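Rik1-associated factor 1 (PDB 4O9D) helps establish heterochromatin as a component of the Clr4 methyltransferase complex, which methylates and ubiquitylates histone H3. Local coordinates at residues A[234-248]-A[251-265]. Numbering follows the deposited sequence.
Sequences EAFTSLYMHPSQVGF and SSNTLSNGRVYYLDT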
loop_
_atom_site.group_PDB
_atom_site.type_symbol
_atom_site.label_atom_id
_atom_site.label_comp_id
_atom_site.label_asym_id
_atom_site.label_seq_id
_atom_site.Cartn_x
_atom_site.Cartn_y
_atom_site.Cartn_z
ATOM N N GLU A 234 -15.315 -12.533 5.875
ATOM C CA GLU A 234 -14.178 -13.026 5.098
ATOM C C GLU A 234 -13.027 -12.054 5.400
ATOM O O GLU A 234 -13.267 -10.897 5.750
ATOM C CB GLU A 234 -14.489 -13.007 3.587
ATOM C CG GLU A 234 -15.730 -13.841 3.186
ATOM C CD GLU A 234 -16.229 -13.574 1.761
ATOM O OE1 GLU A 234 -15.774 -12.616 1.082
ATOM O OE2 GLU A 234 -17.111 -14.331 1.329
ATOM N N ALA A 235 -11.795 -12.527 5.271
ATOM C CA ALA A 235 -10.613 -11.722 5.586
ATOM C C ALA A 235 -10.243 -10.870 4.381
ATOM O O ALA A 235 -9.739 -11.382 3.370
ATOM C CB ALA A 235 -9.446 -12.621 5.970
ATOM N N PHE A 236 -10.460 -9.572 4.497
ATOM C CA PHE A 236 -10.144 -8.665 3.417
ATOM C C PHE A 236 -8.659 -8.347 3.392
ATOM O O PHE A 236 -8.041 -8.113 4.429
ATOM C CB PHE A 236 -11.017 -7.417 3.480
ATOM C CG PHE A 236 -12.405 -7.678 2.997
ATOM C CD1 PHE A 236 -13.313 -8.352 3.798
ATOM C CD2 PHE A 236 -12.784 -7.321 1.720
ATOM C CE1 PHE A 236 -14.576 -8.654 3.327
ATOM C CE2 PHE A 236 -14.046 -7.621 1.249
ATOM C CZ PHE A 236 -14.937 -8.282 2.039
ATOM N N THR A 237 -8.113 -8.370 2.178
ATOM C CA THR A 237 -6.688 -8.314 1.950
ATOM C C THR A 237 -6.268 -7.076 1.171
ATOM O O THR A 237 -5.127 -6.666 1.255
ATOM C CB THR A 237 -6.177 -9.572 1.177
ATOM O OG1 THR A 237 -6.845 -9.701 -0.096
ATOM C CG2 THR A 237 -6.398 -10.848 1.995
ATOM N N SER A 238 -7.174 -6.460 0.419
ATOM C CA SER A 238 -6.733 -5.359 -0.413
ATOM C C SER A 238 -7.904 -4.476 -0.870
ATOM O O SER A 238 -8.977 -4.977 -1.122
ATOM C CB SER A 238 -6.005 -5.966 -1.627
ATOM O OG SER A 238 -5.908 -5.053 -2.679
ATOM N N LEU A 239 -7.665 -3.170 -0.975
ATOM C CA LEU A 239 -8.673 -2.176 -1.365
ATOM C C LEU A 239 -8.035 -1.294 -2.400
ATOM O O LEU A 239 -6.884 -0.849 -2.214
ATOM C CB LEU A 239 -9.049 -1.259 -0.172
ATOM C CG LEU A 239 -9.767 -1.794 1.054
ATOM C CD1 LEU A 239 -10.097 -0.610 2.041
ATOM C CD2 LEU A 239 -11.052 -2.493 0.699
ATOM N N TYR A 240 -8.747 -1.035 -3.490
ATOM C CA TYR A 240 -8.178 -0.207 -4.542
ATOM C C TYR A 240 -9.261 0.689 -5.129
ATOM O O TYR A 240 -10.266 0.185 -5.609
ATOM C CB TYR A 240 -7.553 -1.091 -5.635
ATOM C CG TYR A 240 -6.948 -0.338 -6.776
ATOM C CD1 TYR A 240 -7.749 0.207 -7.780
ATOM C CD2 TYR A 240 -5.568 -0.188 -6.882
ATOM C CE1 TYR A 240 -7.187 0.879 -8.867
ATOM C CE2 TYR A 240 -4.992 0.486 -7.981
ATOM C CZ TYR A 240 -5.815 1.022 -8.958
ATOM O OH TYR A 240 -5.271 1.721 -10.012
ATOM N N MET A 241 -9.041 2.004 -5.088
ATOM C CA MET A 241 -10.006 2.988 -5.601
ATOM C C MET A 241 -9.643 3.405 -7.052
ATOM O O MET A 241 -8.497 3.785 -7.339
ATOM C CB MET A 241 -10.029 4.226 -4.674
ATOM C CG MET A 241 -10.947 5.361 -5.153
ATOM S SD MET A 241 -12.717 4.963 -4.937
ATOM C CE MET A 241 -12.862 5.027 -3.141
ATOM N N HIS A 242 -10.602 3.322 -7.972
ATOM C CA HIS A 242 -10.352 3.807 -9.326
ATOM C C HIS A 242 -10.013 5.303 -9.297
ATOM O O HIS A 242 -10.554 6.064 -8.473
ATOM C CB HIS A 242 -11.524 3.509 -10.256
ATOM C CG HIS A 242 -11.181 3.639 -11.700
ATOM N ND1 HIS A 242 -11.493 4.756 -12.442
ATOM C CD2 HIS A 242 -10.532 2.799 -12.540
ATOM C CE1 HIS A 242 -11.051 4.600 -13.678
ATOM N NE2 HIS A 242 -10.476 3.417 -13.766
ATOM N N PRO A 243 -9.095 5.732 -10.176
ATOM C CA PRO A 243 -8.668 7.143 -10.242
ATOM C C PRO A 243 -9.840 8.107 -10.508
ATOM O O PRO A 243 -9.729 9.292 -10.235
ATOM C CB PRO A 243 -7.717 7.176 -11.462
ATOM C CG PRO A 243 -7.260 5.782 -11.646
ATOM C CD PRO A 243 -8.395 4.899 -11.179
ATOM N N SER A 244 -10.934 7.603 -11.066
ATOM C CA SER A 244 -12.124 8.427 -11.296
ATOM C C SER A 244 -12.981 8.490 -10.038
ATOM O O SER A 244 -13.938 9.260 -9.964
ATOM C CB SER A 244 -12.970 7.835 -12.405
ATOM O OG SER A 244 -13.637 6.680 -11.913
ATOM N N GLN A 245 -12.625 7.656 -9.064
ATOM C CA GLN A 245 -13.341 7.525 -7.800
ATOM C C GLN A 245 -14.837 7.170 -7.965
ATOM O O GLN A 245 -15.631 7.409 -7.068
ATOM C CB GLN A 245 -13.132 8.797 -6.963
ATOM C CG GLN A 245 -11.612 9.208 -6.853
ATOM C CD GLN A 245 -11.369 10.499 -6.057
ATOM O OE1 GLN A 245 -12.293 11.093 -5.510
ATOM N NE2 GLN A 245 -10.108 10.928 -5.992
ATOM N N VAL A 246 -15.214 6.575 -9.094
ATOM C CA VAL A 246 -16.597 6.103 -9.272
ATOM C C VAL A 246 -16.823 4.752 -8.588
ATOM O O VAL A 246 -17.964 4.328 -8.357
ATOM C CB VAL A 246 -16.989 5.999 -10.788
ATOM C CG1 VAL A 246 -16.726 7.339 -11.510
ATOM C CG2 VAL A 246 -16.227 4.864 -11.469
ATOM N N GLY A 247 -15.741 4.060 -8.255
ATOM C CA GLY A 247 -15.861 2.737 -7.669
ATOM C C GLY A 247 -14.538 2.181 -7.175
ATOM O O GLY A 247 -13.465 2.690 -7.518
ATOM N N PHE A 248 -14.612 1.138 -6.357
ATOM C CA PHE A 248 -13.418 0.512 -5.833
ATOM C C PHE A 248 -13.600 -0.988 -5.786
ATOM O O PHE A 248 -14.733 -1.480 -5.854
ATOM C CB PHE A 248 -13.046 1.078 -4.455
ATOM C CG PHE A 248 -14.071 0.821 -3.359
ATOM C CD1 PHE A 248 -15.204 1.610 -3.242
ATOM C CD2 PHE A 248 -13.844 -0.150 -2.394
ATOM C CE1 PHE A 248 -16.141 1.382 -2.225
ATOM C CE2 PHE A 248 -14.752 -0.386 -1.386
ATOM C CZ PHE A 248 -15.910 0.388 -1.295
ATOM N N SER A 251 -10.656 -7.150 -2.132
ATOM C CA SER A 251 -10.464 -8.593 -2.248
ATOM C C SER A 251 -10.460 -9.234 -0.868
ATOM O O SER A 251 -10.044 -8.631 0.104
ATOM C CB SER A 251 -9.157 -8.917 -2.988
ATOM O OG SER A 251 -8.005 -8.445 -2.247
ATOM N N SER A 252 -10.917 -10.481 -0.785
ATOM C CA SER A 252 -10.823 -11.219 0.456
ATOM C C SER A 252 -10.369 -12.667 0.232
ATOM O O SER A 252 -10.487 -13.199 -0.874
ATOM C CB SER A 252 -12.196 -11.233 1.142
ATOM O OG SER A 252 -13.125 -11.960 0.321
ATOM N N ASN A 253 -9.846 -13.279 1.298
ATOM C CA ASN A 253 -9.618 -14.723 1.356
ATOM C C ASN A 253 -10.780 -15.342 2.152
ATOM O O ASN A 253 -11.260 -14.728 3.117
ATOM C CB ASN A 253 -8.285 -15.039 2.061
ATOM C CG ASN A 253 -7.055 -14.509 1.290
ATOM O OD1 ASN A 253 -7.125 -14.252 0.091
ATOM N ND2 ASN A 253 -5.947 -14.341 1.992
ATOM N N THR A 254 -11.226 -16.536 1.751
ATOM C CA THR A 254 -12.395 -17.191 2.357
ATOM C C THR A 254 -11.970 -18.555 2.887
ATOM O O THR A 254 -10.788 -18.887 2.849
ATOM C CB THR A 254 -13.553 -17.351 1.335
ATOM O OG1 THR A 254 -13.286 -18.452 0.463
ATOM C CG2 THR A 254 -13.729 -16.083 0.506
ATOM N N LEU A 255 -12.894 -19.357 3.379
ATOM C CA LEU A 255 -12.510 -20.685 3.827
ATOM C C LEU A 255 -11.930 -21.504 2.654
ATOM O O LEU A 255 -10.951 -22.190 2.799
ATOM C CB LEU A 255 -13.656 -21.403 4.520
ATOM C CG LEU A 255 -14.249 -20.808 5.796
ATOM C CD1 LEU A 255 -15.375 -21.645 6.375
ATOM C CD2 LEU A 255 -13.231 -20.519 6.846
ATOM N N SER A 256 -12.515 -21.359 1.483
ATOM C CA SER A 256 -11.982 -21.935 0.259
ATOM C C SER A 256 -11.154 -20.949 -0.567
ATOM O O SER A 256 -10.087 -20.642 -0.207
ATOM C CB SER A 256 -13.094 -22.553 -0.582
ATOM O OG SER A 256 -14.356 -22.047 -0.262
ATOM N N ASN A 257 -11.679 -20.506 -1.683
ATOM C CA ASN A 257 -11.032 -19.680 -2.650
ATOM C C ASN A 257 -11.104 -18.199 -2.322
ATOM O O ASN A 257 -11.674 -17.820 -1.390
ATOM C CB ASN A 257 -11.660 -19.951 -4.002
ATOM C CG ASN A 257 -13.116 -19.537 -4.062
ATOM O OD1 ASN A 257 -13.950 -20.120 -3.401
ATOM N ND2 ASN A 257 -13.418 -18.529 -4.858
ATOM N N GLY A 258 -10.483 -17.380 -3.109
ATOM C CA GLY A 258 -10.536 -15.955 -2.935
ATOM C C GLY A 258 -11.674 -15.309 -3.673
ATOM O O GLY A 258 -12.176 -15.839 -4.587
ATOM N N ARG A 259 -12.040 -14.130 -3.247
ATOM C CA ARG A 259 -13.072 -13.341 -3.918
ATOM C C ARG A 259 -12.663 -11.883 -4.137
ATOM O O ARG A 259 -11.905 -11.318 -3.347
ATOM C CB ARG A 259 -14.391 -13.439 -3.131
ATOM C CG ARG A 259 -15.151 -14.756 -3.460
ATOM C CD ARG A 259 -16.365 -14.985 -2.596
ATOM N NE ARG A 259 -17.471 -14.077 -2.884
ATOM C CZ ARG A 259 -18.361 -14.273 -3.846
ATOM N NH1 ARG A 259 -18.238 -15.323 -4.649
ATOM N NH2 ARG A 259 -19.353 -13.414 -4.030
ATOM N N VAL A 260 -13.185 -11.277 -5.199
ATOM C CA VAL A 260 -13.022 -9.850 -5.431
ATOM C C VAL A 260 -14.378 -9.202 -5.644
ATOM O O VAL A 260 -15.220 -9.680 -6.448
ATOM C CB VAL A 260 -12.158 -9.531 -6.685
ATOM C CG1 VAL A 260 -11.908 -8.029 -6.758
ATOM C CG2 VAL A 260 -10.852 -10.310 -6.670
ATOM N N TYR A 261 -14.589 -8.102 -4.927
ATOM C CA TYR A 261 -15.815 -7.331 -5.057
ATOM C C TYR A 261 -15.580 -6.006 -5.740
ATOM O O TYR A 261 -14.535 -5.380 -5.535
ATOM C CB TYR A 261 -16.420 -7.064 -3.675
ATOM C CG TYR A 261 -16.669 -8.329 -2.915
ATOM C CD1 TYR A 261 -17.863 -9.010 -3.059
ATOM C CD2 TYR A 261 -15.710 -8.846 -2.055
ATOM C CE1 TYR A 261 -18.106 -10.184 -2.363
ATOM C CE2 TYR A 261 -15.926 -10.012 -1.358
ATOM C CZ TYR A 261 -17.134 -10.683 -1.513
ATOM O OH TYR A 261 -17.367 -11.861 -0.846
ATOM N N TYR A 262 -16.568 -5.579 -6.529
ATOM C CA TYR A 262 -16.566 -4.257 -7.144
ATOM C C TYR A 262 -17.681 -3.470 -6.468
ATOM O O TYR A 262 -18.826 -3.934 -6.418
ATOM C CB TYR A 262 -16.791 -4.282 -8.683
ATOM C CG TYR A 262 -16.884 -2.866 -9.201
ATOM C CD1 TYR A 262 -15.737 -2.111 -9.412
ATOM C CD2 TYR A 262 -18.123 -2.234 -9.358
ATOM C CE1 TYR A 262 -15.809 -0.781 -9.820
ATOM C CE2 TYR A 262 -18.208 -0.898 -9.771
ATOM C CZ TYR A 262 -17.044 -0.182 -10.010
ATOM O OH TYR A 262 -17.102 1.136 -10.413
ATOM N N LEU A 263 -17.344 -2.310 -5.910
ATOM C CA LEU A 263 -18.310 -1.523 -5.155
ATOM C C LEU A 263 -18.475 -0.136 -5.748
ATOM O O LEU A 263 -17.491 0.534 -6.052
ATOM C CB LEU A 263 -17.873 -1.401 -3.678
ATOM C CG LEU A 263 -17.745 -2.728 -2.916
ATOM C CD1 LEU A 263 -16.302 -3.206 -2.815
ATOM C CD2 LEU A 263 -18.353 -2.571 -1.510
ATOM N N ASP A 264 -19.724 0.300 -5.890
ATOM C CA ASP A 264 -20.037 1.586 -6.499
ATOM C C ASP A 264 -20.037 2.678 -5.437
ATOM O O ASP A 264 -20.574 2.486 -4.352
ATOM C CB ASP A 264 -21.411 1.509 -7.172
ATOM C CG ASP A 264 -21.825 2.815 -7.812
ATOM O OD1 ASP A 264 -21.439 3.037 -8.977
ATOM O OD2 ASP A 264 -22.539 3.617 -7.155
ATOM N N THR A 265 -19.450 3.825 -5.767
ATOM C CA THR A 265 -19.308 4.942 -4.841
ATOM C C THR A 265 -20.552 5.874 -4.711
ATOM O O THR A 265 -20.548 6.803 -3.916
ATOM C CB THR A 265 -18.045 5.749 -5.226
ATOM O OG1 THR A 265 -16.881 5.054 -4.744
ATOM C CG2 THR A 265 -18.053 7.105 -4.618
HETATM O O HOH W 1 -14.799 7.588 -4.149
#
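Glu234, just ahead of the first strand of a four-stranded blade in the beta-propeller of this WD-repeat protein, a meander in which each strand pairs antiparallel with the next, reaches across to the second and third strands. Glu234 OE1 accepts two hydrogen bonds: Tyr261 OH arrives on the syn side at 2.6 Å, and Ser252 OG from above the carboxylate plane at 2.8 Å. An extended chain beyond CG (chi2 167°) carries the carboxylate to the edge of the tyrosine ring, whose OH also takes a bond from Arg259 NE. With an alanine in place of Glu234, Ser252 OG and Tyr261 OH would probably lose their shared acceptor, and the tyrosine would be held by fewer bonds. Next, Phe236 lays one ring face over Ser252 CB, a CH-pi contact 3.8 Å from the centroid. A beta bulge then shifts the register: Thr237 N and Ser238 O both bond to the backbone of Ser251, while Ser251 OG donates to Thr237 OG1 at 2.7 Å. Thr237 OG1 also bonds Ile281 O, tying the blade to the next one. Past the type I turn at His242–Gln245, Val246 O accepts from Thr265 N. Finally Phe248, paired through two backbone bonds with Leu263, turns its ring face to that leucine's CB, and Phe248 CE2 meets Leu263 CD1 at 3.5 Å.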